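Side-chain contacts in autoinducer 2-binding protein LsrB (PDB 6DSP), which binds the quorum-sensing signal autoinducer-2 in the cleft of a periplasmic-binding-protein fold and so serves as a receptor for it: residues 24-29 with 279-284; 69-74 with 93-98; 38-43 with 54-59. One frame throughout, in Å; residues are numbered along the deposited sequence.

Contact 1 (24-29 with 279-284). With PAV ((2R,4S)-2-methyl-2,3,3,4-tetrahydroxytetrahydrofuran), chain C.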
ATOM      1  N   VAL A  24     -18.161  11.709  -1.165  1.00 15.41           N
ATOM      2  CA  VAL A  24     -17.008  11.160  -0.451  1.00 14.25           C
ATOM      3  C   VAL A  24     -15.750  11.807  -1.006  1.00 13.87           C
ATOM      4  O   VAL A  24     -15.523  11.780  -2.220  1.00 14.50           O
ATOM      5  CB  VAL A  24     -16.923   9.632  -0.624  1.00 14.91           C
ATOM      6  CG1 VAL A  24     -15.705   9.096   0.122  1.00 16.07           C
ATOM      7  CG2 VAL A  24     -18.211   8.956  -0.156  1.00 15.20           C
ATOM      8  N   THR A  25     -14.921  12.376  -0.123  1.00 12.64           N
ATOM      9  CA  THR A  25     -13.618  12.912  -0.520  1.00 11.72           C
ATOM     10  C   THR A  25     -12.597  11.783  -0.390  1.00 11.71           C
ATOM     11  O   THR A  25     -12.426  11.210   0.699  1.00 12.93           O
ATOM     12  CB  THR A  25     -13.216  14.108   0.344  1.00 12.52           C
ATOM     13  OG1 THR A  25     -14.248  15.106   0.290  1.00 14.56           O
ATOM     14  CG2 THR A  25     -11.902  14.697  -0.129  1.00 13.57           C
ATOM     15  N   PHE A  26     -11.995  11.412  -1.509  1.00 11.42           N
ATOM     16  CA  PHE A  26     -11.080  10.277  -1.582  1.00 11.39           C
ATOM     17  C   PHE A  26      -9.671  10.850  -1.614  1.00 11.23           C
ATOM     18  O   PHE A  26      -9.300  11.547  -2.574  1.00 12.34           O
ATOM     19  CB  PHE A  26     -11.403   9.463  -2.840  1.00 12.77           C
ATOM     20  CG  PHE A  26     -10.584   8.200  -3.019  1.00 12.18           C
ATOM     21  CD1 PHE A  26     -10.453   7.280  -1.984  1.00 12.27           C
ATOM     22  CD2 PHE A  26     -10.028   7.880  -4.246  1.00 13.46           C
ATOM     23  CE1 PHE A  26      -9.785   6.061  -2.198  1.00 13.09           C
ATOM     24  CE2 PHE A  26      -9.345   6.684  -4.439  1.00 13.93           C
ATOM     25  CZ  PHE A  26      -9.202   5.788  -3.405  1.00 13.12           C
ATOM     26  N   ILE A  27      -8.895  10.564  -0.578  1.00 11.17           N
ATOM     27  CA  ILE A  27      -7.599  11.208  -0.373  1.00 11.31           C
ATOM     28  C   ILE A  27      -6.490  10.162  -0.484  1.00 11.00           C
ATOM     29  O   ILE A  27      -6.456   9.205   0.305  1.00 11.90           O
ATOM     30  CB  ILE A  27      -7.513  11.932   0.981  1.00 11.62           C
ATOM     31  CG1 ILE A  27      -8.672  12.933   1.126  1.00 11.90           C
ATOM     32  CG2 ILE A  27      -6.134  12.607   1.118  1.00 12.11           C
ATOM     33  CD1 ILE A  27      -8.747  13.616   2.483  1.00 12.51           C
ATOM     34  N   PRO A  28      -5.563  10.315  -1.435  1.00 10.84           N
ATOM     35  CA  PRO A  28      -4.448   9.392  -1.585  1.00 10.77           C
ATOM     36  C   PRO A  28      -3.262   9.866  -0.749  1.00 10.61           C
ATOM     37  O   PRO A  28      -3.257  10.976  -0.216  1.00 11.26           O
ATOM     38  CB  PRO A  28      -4.105   9.561  -3.068  1.00 10.98           C
ATOM     39  CG  PRO A  28      -4.325  11.054  -3.310  1.00 10.94           C
ATOM     40  CD  PRO A  28      -5.562  11.358  -2.498  1.00 10.63           C
ATOM     41  N   LYS A  29      -2.243   9.004  -0.644  1.00 10.63           N
ATOM     42  CA  LYS A  29      -1.005   9.473  -0.017  1.00 11.21           C
ATOM     43  C   LYS A  29      -0.374  10.604  -0.818  1.00 11.42           C
ATOM     44  O   LYS A  29       0.241  11.507  -0.231  1.00 12.59           O
ATOM     45  CB  LYS A  29      -0.001   8.327   0.134  1.00 10.35           C
ATOM     46  CG  LYS A  29      -0.345   7.322   1.176  1.00 10.48           C
ATOM     47  CD  LYS A  29       0.784   6.272   1.302  1.00 10.49           C
ATOM     48  CE  LYS A  29       0.483   5.170   2.292  1.00 10.45           C
ATOM     49  NZ  LYS A  29       1.566   4.140   2.206  1.00 11.43           N
ATOM     50  N   MET A 279     -14.205   0.242  -2.887  1.00 14.83           N
ATOM     51  CA  MET A 279     -14.763  -0.302  -1.660  1.00 15.16           C
ATOM     52  C   MET A 279     -14.636   0.675  -0.496  1.00 14.65           C
ATOM     53  O   MET A 279     -15.563   0.810   0.312  1.00 14.91           O
ATOM     54  CB  MET A 279     -14.075  -1.626  -1.329  1.00 16.16           C
ATOM     55  CG  MET A 279     -14.464  -2.768  -2.273  1.00 17.78           C
ATOM     56  SD  MET A 279     -13.351  -4.179  -2.111  1.00 19.84           S
ATOM     57  CE  MET A 279     -13.763  -4.692  -0.462  1.00 20.49           C
ATOM     58  N   GLY A 280     -13.470   1.326  -0.363  1.00 14.10           N
ATOM     59  CA  GLY A 280     -13.308   2.310   0.693  1.00 13.91           C
ATOM     60  C   GLY A 280     -14.323   3.426   0.576  1.00 13.47           C
ATOM     61  O   GLY A 280     -14.949   3.826   1.560  1.00 14.28           O
ATOM     62  N   CYS A 281     -14.516   3.917  -0.641  1.00 13.71           N
ATOM     63  CA  CYS A 281     -15.501   4.973  -0.850  1.00 13.80           C
ATOM     64  C   CYS A 281     -16.915   4.469  -0.625  1.00 13.66           C
ATOM     65  O   CYS A 281     -17.754   5.199  -0.081  1.00 14.80           O
ATOM     66  CB  CYS A 281     -15.362   5.548  -2.255  1.00 14.25           C
ATOM     67  SG  CYS A 281     -13.842   6.500  -2.472  1.00 14.66           S
ATOM     68  N   TYR A 282     -17.203   3.219  -1.003  1.00 14.42           N
ATOM     69  CA  TYR A 282     -18.527   2.662  -0.738  1.00 15.28           C
ATOM     70  C   TYR A 282     -18.812   2.585   0.767  1.00 15.08           C
ATOM     71  O   TYR A 282     -19.919   2.930   1.220  1.00 15.57           O
ATOM     72  CB  TYR A 282     -18.698   1.265  -1.354  1.00 16.66           C
ATOM     73  CG  TYR A 282     -20.132   0.821  -1.214  1.00 18.14           C
ATOM     74  CD1 TYR A 282     -21.078   1.169  -2.167  1.00 19.19           C
ATOM     75  CD2 TYR A 282     -20.562   0.115  -0.086  1.00 18.66           C
ATOM     76  CE1 TYR A 282     -22.415   0.810  -2.024  1.00 20.47           C
ATOM     77  CE2 TYR A 282     -21.912  -0.253   0.065  1.00 20.56           C
ATOM     78  CZ  TYR A 282     -22.828   0.101  -0.916  1.00 21.40           C
ATOM     79  OH  TYR A 282     -24.167  -0.246  -0.823  1.00 23.27           O
ATOM     80  N   MET A 283     -17.839   2.113   1.558  1.00 15.19           N
ATOM     81  CA  MET A 283     -18.061   2.030   3.003  1.00 15.19           C
ATOM     82  C   MET A 283     -18.331   3.407   3.586  1.00 14.68           C
ATOM     83  O   MET A 283     -19.205   3.561   4.448  1.00 15.01           O
ATOM     84  CB  MET A 283     -16.867   1.367   3.687  1.00 15.79           C
ATOM     85  CG  MET A 283     -16.679  -0.120   3.279  1.00 17.31           C
ATOM     86  SD  MET A 283     -18.172  -1.166   3.497  1.00 19.74           S
ATOM     87  CE  MET A 283     -18.423  -0.983   5.271  1.00 21.43           C
ATOM     88  N   ALA A 284     -17.559   4.417   3.157  1.00 14.15           N
ATOM     89  CA  ALA A 284     -17.805   5.784   3.618  1.00 14.34           C
ATOM     90  C   ALA A 284     -19.214   6.259   3.248  1.00 14.95           C
ATOM     91  O   ALA A 284     -19.921   6.819   4.083  1.00 15.35           O
ATOM     92  CB  ALA A 284     -16.757   6.701   3.031  1.00 14.79           C
TER
HETATM   93  O2  PAV C 401       3.035  -0.412  -1.465  1.00 16.29           O
HETATM   94  C2  PAV C 401       2.044   0.578  -1.808  1.00 12.17           C
HETATM   95  C1  PAV C 401       1.326   0.264  -3.140  1.00 16.09           C
HETATM   96  O5  PAV C 401       2.878   1.816  -2.159  1.00 11.84           O
HETATM   97  C5  PAV C 401       2.079   2.901  -1.958  1.00 12.63           C
HETATM   98  C4  PAV C 401       0.799   2.417  -1.253  1.00 13.53           C
HETATM   99  O4  PAV C 401       0.458   3.290  -0.180  1.00 12.39           O
HETATM  100  C3  PAV C 401       1.199   1.002  -0.823  1.00 12.52           C
HETATM  101  O3  PAV C 401       0.072   0.172  -0.755  1.00 13.45           O
HETATM  102  O13 PAV C 401       1.881   1.044   0.410  1.00 12.53           O
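In the alpha/beta fold of a periplasmic binding protein, Val24 and Phe26 of strand 23-27 pack against Cys281 and Ala284 of helix 273-288, which packs on one face of the sheet. Strand and helix run roughly antiparallel; the axes of the two segments approach to 8.9 Å at an angle of 146°. Alternate residues of a strand face the same side, which brings Val24 and Phe26 to the helix, Val24 directly, Phe26 by the reach of its ring, while on the helix Cys281 and Ala284 lie three positions apart, about one turn. The CG1 methyl of Val24, anti to the backbone N (chi1 179°), lies 3.9 Å from Ala284 CB and 4.1 Å from Cys281 SG, while Val24 CG2 approaches Cys281 O. A branched valine fills the width between strand and helix, and the small alanine lets the helix come close. Cys281 SG approaches the Phe26 ring obliquely, 3.5 Å from Phe26 CD1 and 4.0 Å from the ring centroid, a sulfur-aromatic contact. The side chain of Phe26 also touches Ala43 of helix 34-50 and meets the ring of Trp109.

Beyond the strand the chain enters the ligand pocket. The extended side chain of Lys29 brings NZ 2.8 Å from O4 of the bound autoinducer-2, to which it donates a hydrogen bond, and NZ also forms a salt bridge with Asp167. Two kinds of chemistry thus share one short segment: apolar and sulfur contacts join the strand to its helix, whereas the buried lysine charge, probably balanced by the aspartate, is directed at a ligand hydroxyl.

Contact 2 (69-74 with 93-98)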
ATOM      1  N   SER A  69      -4.222  19.638   5.393  1.00 12.28           N
ATOM      2  CA  SER A  69      -4.843  20.742   4.663  1.00 13.06           C
ATOM      3  C   SER A  69      -5.957  20.224   3.771  1.00 11.84           C
ATOM      4  O   SER A  69      -7.017  20.861   3.661  1.00 13.04           O
ATOM      5  CB  SER A  69      -3.833  21.469   3.779  1.00 16.01           C
ATOM      6  OG  SER A  69      -4.533  22.480   3.023  1.00 21.67           O
ATOM      7  N   VAL A  70      -5.742  19.081   3.109  1.00 11.60           N
ATOM      8  CA  VAL A  70      -6.779  18.519   2.248  1.00 11.60           C
ATOM      9  C   VAL A  70      -8.008  18.130   3.068  1.00 11.59           C
ATOM     10  O   VAL A  70      -9.154  18.411   2.673  1.00 12.82           O
ATOM     11  CB  VAL A  70      -6.234  17.306   1.461  1.00 12.15           C
ATOM     12  CG1 VAL A  70      -7.344  16.591   0.721  1.00 13.03           C
ATOM     13  CG2 VAL A  70      -5.117  17.720   0.495  1.00 13.25           C
ATOM     14  N   ILE A  71      -7.791  17.467   4.212  1.00 11.78           N
ATOM     15  CA  ILE A  71      -8.901  17.096   5.098  1.00 11.58           C
ATOM     16  C   ILE A  71      -9.669  18.341   5.539  1.00 11.62           C
ATOM     17  O   ILE A  71     -10.899  18.384   5.440  1.00 11.68           O
ATOM     18  CB  ILE A  71      -8.359  16.336   6.328  1.00 11.36           C
ATOM     19  CG1 ILE A  71      -7.791  14.973   5.893  1.00 11.61           C
ATOM     20  CG2 ILE A  71      -9.453  16.184   7.396  1.00 12.18           C
ATOM     21  CD1 ILE A  71      -6.824  14.402   6.922  1.00 11.80           C
ATOM     22  N   ASN A  72      -8.957  19.349   6.071  1.00 11.79           N
ATOM     23  CA  ASN A  72      -9.627  20.558   6.563  1.00 12.05           C
ATOM     24  C   ASN A  72     -10.442  21.222   5.470  1.00 12.48           C
ATOM     25  O   ASN A  72     -11.574  21.662   5.726  1.00 13.47           O
ATOM     26  CB  ASN A  72      -8.595  21.552   7.073  1.00 12.58           C
ATOM     27  CG  ASN A  72      -7.913  21.121   8.370  1.00 14.03           C
ATOM     28  OD1 ASN A  72      -8.352  20.191   9.093  1.00 14.59           O
ATOM     29  ND2 ASN A  72      -6.835  21.831   8.675  1.00 14.34           N
ATOM     30  N   LYS A  73      -9.878  21.344   4.261  1.00 12.96           N
ATOM     31  CA  LYS A  73     -10.605  22.024   3.190  1.00 14.67           C
ATOM     32  C   LYS A  73     -11.861  21.237   2.813  1.00 13.76           C
ATOM     33  O   LYS A  73     -12.920  21.818   2.571  1.00 14.90           O
ATOM     34  CB  LYS A  73      -9.702  22.222   1.980  1.00 18.79           C
ATOM     35  CG  LYS A  73     -10.395  22.871   0.801  1.00 25.03           C
ATOM     36  CD  LYS A  73      -9.421  23.174  -0.334  1.00 31.04           C
ATOM     37  CE  LYS A  73     -10.138  23.853  -1.491  1.00 35.22           C
ATOM     38  NZ  LYS A  73      -9.183  24.517  -2.414  1.00 37.30           N
ATOM     39  N   ALA A  74     -11.767  19.905   2.772  1.00 13.23           N
ATOM     40  CA  ALA A  74     -12.931  19.092   2.434  1.00 13.00           C
ATOM     41  C   ALA A  74     -14.011  19.227   3.492  1.00 12.83           C
ATOM     42  O   ALA A  74     -15.203  19.339   3.169  1.00 13.06           O
ATOM     43  CB  ALA A  74     -12.504  17.633   2.271  1.00 14.22           C
ATOM     44  N   LYS A  93      -4.263  12.691  13.019  1.00 12.09           N
ATOM     45  CA  LYS A  93      -5.229  12.330  14.057  1.00 12.78           C
ATOM     46  C   LYS A  93      -6.134  13.515  14.414  1.00 13.28           C
ATOM     47  O   LYS A  93      -7.367  13.385  14.454  1.00 13.19           O
ATOM     48  CB  LYS A  93      -4.516  11.767  15.289  1.00 14.40           C
ATOM     49  CG  LYS A  93      -5.446  11.186  16.337  1.00 15.77           C
ATOM     50  CD  LYS A  93      -4.681  10.618  17.500  1.00 17.85           C
ATOM     51  CE  LYS A  93      -5.638   9.901  18.434  1.00 20.58           C
ATOM     52  NZ  LYS A  93      -4.987   9.403  19.666  1.00 23.16           N
ATOM     53  N   ASP A  94      -5.540  14.684  14.720  1.00 13.71           N
ATOM     54  CA  ASP A  94      -6.343  15.834  15.141  1.00 14.31           C
ATOM     55  C   ASP A  94      -7.285  16.296  14.032  1.00 12.85           C
ATOM     56  O   ASP A  94      -8.459  16.614  14.293  1.00 13.43           O
ATOM     57  CB  ASP A  94      -5.455  17.000  15.561  1.00 17.77           C
ATOM     58  CG  ASP A  94      -4.666  16.727  16.824  1.00 22.25           C
ATOM     59  OD1 ASP A  94      -4.886  15.734  17.536  1.00 23.30           O
ATOM     60  OD2 ASP A  94      -3.788  17.551  17.117  1.00 25.06           O
ATOM     61  N   ALA A  95      -6.819  16.315  12.784  1.00 12.34           N
ATOM     62  CA  ALA A  95      -7.692  16.754  11.706  1.00 12.19           C
ATOM     63  C   ALA A  95      -8.868  15.794  11.534  1.00 11.76           C
ATOM     64  O   ALA A  95      -9.978  16.220  11.194  1.00 12.21           O
ATOM     65  CB  ALA A  95      -6.888  16.837  10.414  1.00 12.83           C
ATOM     66  N   LEU A  96      -8.642  14.483  11.731  1.00 11.48           N
ATOM     67  CA  LEU A  96      -9.729  13.523  11.575  1.00 11.90           C
ATOM     68  C   LEU A  96     -10.694  13.589  12.738  1.00 12.11           C
ATOM     69  O   LEU A  96     -11.899  13.382  12.545  1.00 12.50           O
ATOM     70  CB  LEU A  96      -9.156  12.107  11.417  1.00 12.50           C
ATOM     71  CG  LEU A  96      -8.411  11.891  10.071  1.00 12.51           C
ATOM     72  CD1 LEU A  96      -7.822  10.481  10.031  1.00 13.23           C
ATOM     73  CD2 LEU A  96      -9.306  12.122   8.853  1.00 12.54           C
ATOM     74  N   LYS A  97     -10.212  13.887  13.942  1.00 12.46           N
ATOM     75  CA  LYS A  97     -11.143  14.113  15.049  1.00 13.93           C
ATOM     76  C   LYS A  97     -12.015  15.325  14.761  1.00 12.93           C
ATOM     77  O   LYS A  97     -13.228  15.308  15.006  1.00 13.52           O
ATOM     78  CB  LYS A  97     -10.368  14.290  16.353  1.00 17.57           C
ATOM     79  CG  LYS A  97      -9.716  13.012  16.873  1.00 23.74           C
ATOM     80  CD  LYS A  97      -8.769  13.382  18.012  1.00 28.92           C
ATOM     81  CE  LYS A  97      -8.726  12.395  19.156  1.00 32.41           C
ATOM     82  NZ  LYS A  97      -8.353  13.172  20.386  1.00 33.84           N
ATOM     83  N   ALA A  98     -11.399  16.387  14.232  1.00 12.40           N
ATOM     84  CA  ALA A  98     -12.198  17.575  13.925  1.00 12.30           C
ATOM     85  C   ALA A  98     -13.194  17.277  12.810  1.00 11.63           C
ATOM     86  O   ALA A  98     -14.333  17.763  12.835  1.00 12.59           O
ATOM     87  CB  ALA A  98     -11.270  18.712  13.541  1.00 12.45           C
TER
HETATM   88  O   HOH W   1     -10.606  18.709   9.753  1.00 14.98           O
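Ile71, on helix 64-76, reaches two residues of helix 89-101, Ala95 and Leu96; the two nearly parallel helices belong to successive beta-alpha units of the alpha/beta fold and pack side by side on one face of its sheet. The axes of the two segments approach to 9.5 Å and are inclined to each other by 11°. Ile71 uses both branches. Its CG2 methyl, anti to the backbone N, lies 4.0 Å from Ala95 CB and close to Ala95 O, while the longer arm carries CD1 to 3.9 Å from Leu96 CD2, the two side chains crossing at about a right angle. Isoleucine suits this position because its two branches can reach two neighbouring residues of helix 89-101, the short one Ala95 and the long one Leu96, nearer the sheet, where Ile71 also touches Ile27 and Ile82 and Leu96 touches Leu84. Ala95, with a single methyl, allows the backbones to approach to 6.7 Å between Asn72 CA and Ala95 CA.

Asn72 follows, at the partly exposed margin of the interface, where an amide can meet both the apolar methyl and solvent. Its OD1 stands 3.9 Å from Ala95 CB, and no direct hydrogen bond joins 69-74 to 93-98. A water bridges them instead, donating one hydrogen to Asn72 OD1 at 2.8 Å and the other to Ala95 O at 2.9 Å.

Contact 3 (38-43 with 54-59)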
ATOM      1  N   SER A  38      -4.686   4.851 -10.360  1.00 14.09           N
ATOM      2  CA  SER A  38      -5.487   3.680 -10.707  1.00 14.39           C
ATOM      3  C   SER A  38      -6.567   3.413  -9.667  1.00 14.04           C
ATOM      4  O   SER A  38      -7.697   3.022 -10.013  1.00 14.59           O
ATOM      5  CB  SER A  38      -4.575   2.479 -10.894  1.00 16.04           C
ATOM      6  OG  SER A  38      -3.919   2.557 -12.152  1.00 18.14           O
ATOM      7  N   ALA A  39      -6.263   3.671  -8.388  1.00 13.94           N
ATOM      8  CA  ALA A  39      -7.287   3.470  -7.376  1.00 13.98           C
ATOM      9  C   ALA A  39      -8.439   4.440  -7.598  1.00 13.50           C
ATOM     10  O   ALA A  39      -9.616   4.078  -7.461  1.00 14.34           O
ATOM     11  CB  ALA A  39      -6.685   3.652  -5.988  1.00 13.71           C
ATOM     12  N   ASN A  40      -8.119   5.695  -7.939  1.00 13.40           N
ATOM     13  CA  ASN A  40      -9.194   6.648  -8.192  1.00 13.52           C
ATOM     14  C   ASN A  40      -9.962   6.289  -9.454  1.00 14.48           C
ATOM     15  O   ASN A  40     -11.174   6.501  -9.522  1.00 15.03           O
ATOM     16  CB  ASN A  40      -8.635   8.060  -8.286  1.00 14.15           C
ATOM     17  CG  ASN A  40      -9.729   9.082  -8.521  1.00 14.69           C
ATOM     18  OD1 ASN A  40     -10.716   9.149  -7.763  1.00 14.83           O
ATOM     19  ND2 ASN A  40      -9.591   9.840  -9.602  1.00 14.55           N
ATOM     20  N   LYS A  41      -9.287   5.771 -10.484  1.00 14.93           N
ATOM     21  CA  LYS A  41     -10.048   5.371 -11.666  1.00 16.46           C
ATOM     22  C   LYS A  41     -11.124   4.356 -11.287  1.00 16.33           C
ATOM     23  O   LYS A  41     -12.276   4.433 -11.748  1.00 16.82           O
ATOM     24  CB  LYS A  41      -9.109   4.861 -12.761  1.00 18.99           C
ATOM     25  CG  LYS A  41      -8.311   5.981 -13.384  1.00 23.93           C
ATOM     26  CD  LYS A  41      -7.280   5.430 -14.384  1.00 29.24           C
ATOM     27  CE  LYS A  41      -6.395   6.544 -14.935  1.00 33.59           C
ATOM     28  NZ  LYS A  41      -5.260   5.956 -15.707  1.00 36.29           N
ATOM     29  N   GLY A  42     -10.790   3.441 -10.384  1.00 16.21           N
ATOM     30  CA  GLY A  42     -11.783   2.488  -9.910  1.00 16.07           C
ATOM     31  C   GLY A  42     -12.860   3.135  -9.065  1.00 15.84           C
ATOM     32  O   GLY A  42     -14.062   2.880  -9.265  1.00 16.53           O
ATOM     33  N   ALA A  43     -12.466   4.020  -8.149  1.00 15.26           N
ATOM     34  CA  ALA A  43     -13.476   4.688  -7.336  1.00 15.97           C
ATOM     35  C   ALA A  43     -14.439   5.488  -8.199  1.00 16.45           C
ATOM     36  O   ALA A  43     -15.646   5.508  -7.931  1.00 17.10           O
ATOM     37  CB  ALA A  43     -12.794   5.585  -6.308  1.00 16.35           C
ATOM     38  N   VAL A  54     -17.496  10.883  -5.858  1.00 16.52           N
ATOM     39  CA  VAL A  54     -16.193  10.771  -5.225  1.00 15.75           C
ATOM     40  C   VAL A  54     -15.349  11.937  -5.707  1.00 15.34           C
ATOM     41  O   VAL A  54     -15.083  12.065  -6.908  1.00 15.76           O
ATOM     42  CB  VAL A  54     -15.520   9.438  -5.571  1.00 16.30           C
ATOM     43  CG1 VAL A  54     -14.064   9.444  -5.058  1.00 16.81           C
ATOM     44  CG2 VAL A  54     -16.311   8.296  -4.948  1.00 17.02           C
ATOM     45  N   ASP A  55     -14.961  12.806  -4.775  1.00 15.27           N
ATOM     46  CA  ASP A  55     -14.094  13.940  -5.052  1.00 14.61           C
ATOM     47  C   ASP A  55     -12.659  13.551  -4.698  1.00 13.98           C
ATOM     48  O   ASP A  55     -12.303  13.484  -3.523  1.00 14.31           O
ATOM     49  CB  ASP A  55     -14.570  15.158  -4.259  1.00 16.04           C
ATOM     50  CG  ASP A  55     -13.699  16.394  -4.482  1.00 18.59           C
ATOM     51  OD1 ASP A  55     -12.854  16.399  -5.395  1.00 19.90           O
ATOM     52  OD2 ASP A  55     -13.886  17.366  -3.734  1.00 21.57           O
ATOM     53  N   TYR A  56     -11.845  13.303  -5.722  1.00 13.50           N
ATOM     54  CA  TYR A  56     -10.453  12.919  -5.515  1.00 13.53           C
ATOM     55  C   TYR A  56      -9.631  14.166  -5.203  1.00 13.92           C
ATOM     56  O   TYR A  56      -9.557  15.094  -6.025  1.00 15.41           O
ATOM     57  CB  TYR A  56      -9.956  12.255  -6.796  1.00 14.19           C
ATOM     58  CG  TYR A  56      -8.535  11.758  -6.806  1.00 14.09           C
ATOM     59  CD1 TYR A  56      -8.069  10.886  -5.821  1.00 13.63           C
ATOM     60  CD2 TYR A  56      -7.672  12.081  -7.852  1.00 14.88           C
ATOM     61  CE1 TYR A  56      -6.775  10.367  -5.879  1.00 13.94           C
ATOM     62  CE2 TYR A  56      -6.411  11.581  -7.933  1.00 15.08           C
ATOM     63  CZ  TYR A  56      -5.948  10.720  -6.943  1.00 14.32           C
ATOM     64  OH  TYR A  56      -4.659  10.224  -6.995  1.00 14.87           O
ATOM     65  N   GLU A  57      -9.010  14.205  -4.028  1.00 13.69           N
ATOM     66  CA  GLU A  57      -8.280  15.388  -3.588  1.00 13.71           C
ATOM     67  C   GLU A  57      -7.000  14.955  -2.889  1.00 13.10           C
ATOM     68  O   GLU A  57      -7.062  14.173  -1.937  1.00 13.43           O
ATOM     69  CB  GLU A  57      -9.130  16.222  -2.624  1.00 14.82           C
ATOM     70  CG  GLU A  57     -10.387  16.806  -3.279  1.00 16.34           C
ATOM     71  CD  GLU A  57     -10.103  17.815  -4.393  1.00 18.39           C
ATOM     72  OE1 GLU A  57      -9.002  18.384  -4.425  1.00 19.59           O
ATOM     73  OE2 GLU A  57     -10.978  18.010  -5.257  1.00 19.81           O
ATOM     74  N   GLY A  58      -5.877  15.520  -3.298  1.00 13.34           N
ATOM     75  CA  GLY A  58      -4.614  15.226  -2.659  1.00 13.68           C
ATOM     76  C   GLY A  58      -3.592  16.266  -2.990  1.00 14.49           C
ATOM     77  O   GLY A  58      -3.904  17.432  -3.253  1.00 17.55           O
ATOM     78  N   ASP A  59      -2.341  15.862  -2.935  1.00 13.54           N
ATOM     79  CA  ASP A  59      -1.209  16.746  -3.178  1.00 14.44           C
ATOM     80  C   ASP A  59      -0.131  15.956  -3.906  1.00 14.30           C
ATOM     81  O   ASP A  59      -0.040  14.741  -3.744  1.00 14.12           O
ATOM     82  CB  ASP A  59      -0.639  17.248  -1.826  1.00 17.23           C
ATOM     83  CG  ASP A  59       0.375  18.362  -1.991  1.00 20.99           C
ATOM     84  OD1 ASP A  59      -0.044  19.516  -2.122  1.00 22.42           O
ATOM     85  OD2 ASP A  59       1.602  18.091  -1.970  1.00 23.71           O
TER
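Asn40 of helix 34-50 lays its amide flat on the ring of Tyr56 from strand 53-56, with the two planes 11° apart. Asn40 CG sits 3.4 Å above the ring plane, displaced toward the rim, and ND2 lies over the CD2 side, 3.4 Å from that atom. OD1 extends past the ring to Tyr56 CB, at 3.3 Å. The stack is completed by a CH-pi contact: Asn40 CB stands 3.7 Å from the ring centroid, 9° off the normal. With CG anti to the backbone N in both residues (chi1 -179° in each), the side chains reach out from helix and strand until amide and ring overlap. A flat, polar asparagine suits this partly exposed place, since it can cover an aromatic ring while its OD1 still accepts a hydrogen bond from Gln44. One turn along, Ala43 CB meets Val54 CG1 at 4.3 Å, the single methyl of alanine against one arm of the branched valine in a buried layer.

In the next shell, Gln44 NE2 also hydrogen-bonds Val54 O, tying the amide to the strand backbone; this would limit the amide's rotation, while a hydrogen bond to Glu37 OE2 holds the hydroxyl end of Tyr56 in place. Helix 34-50 is the crossover helix of the beta-alpha-beta unit it forms with strands 23-27 and 53-56. Phe26 of strand 23-27 touches Asn40, Val54 and Tyr56, and Cys281 of the neighbouring helix 273-288 touches Ala43 and Val54.

Overall arrangement
Strand 23-27, part of contact 1, touches both other contacts. Contacts 1 and 3, their centres about 8 Å apart, share one face of the sheet, and their strands are joined by probable backbone hydrogen bonds, Val24 O to Asp55 N at 2.8 Å and Phe26 N to Asp55 O at 2.9 Å. Contact 2 lies on the other face, its centre about 14 Å from that of contact 1; there Ile27 CD1 meets Val70 CG1 at 3.7 Å. Contacts 2 and 3 are about 17 Å apart between centres. Only contact 1 includes a pocket residue, Lys29, whereas the side chain of Tyr56 in contact 3 is about 11 Å from the ligand.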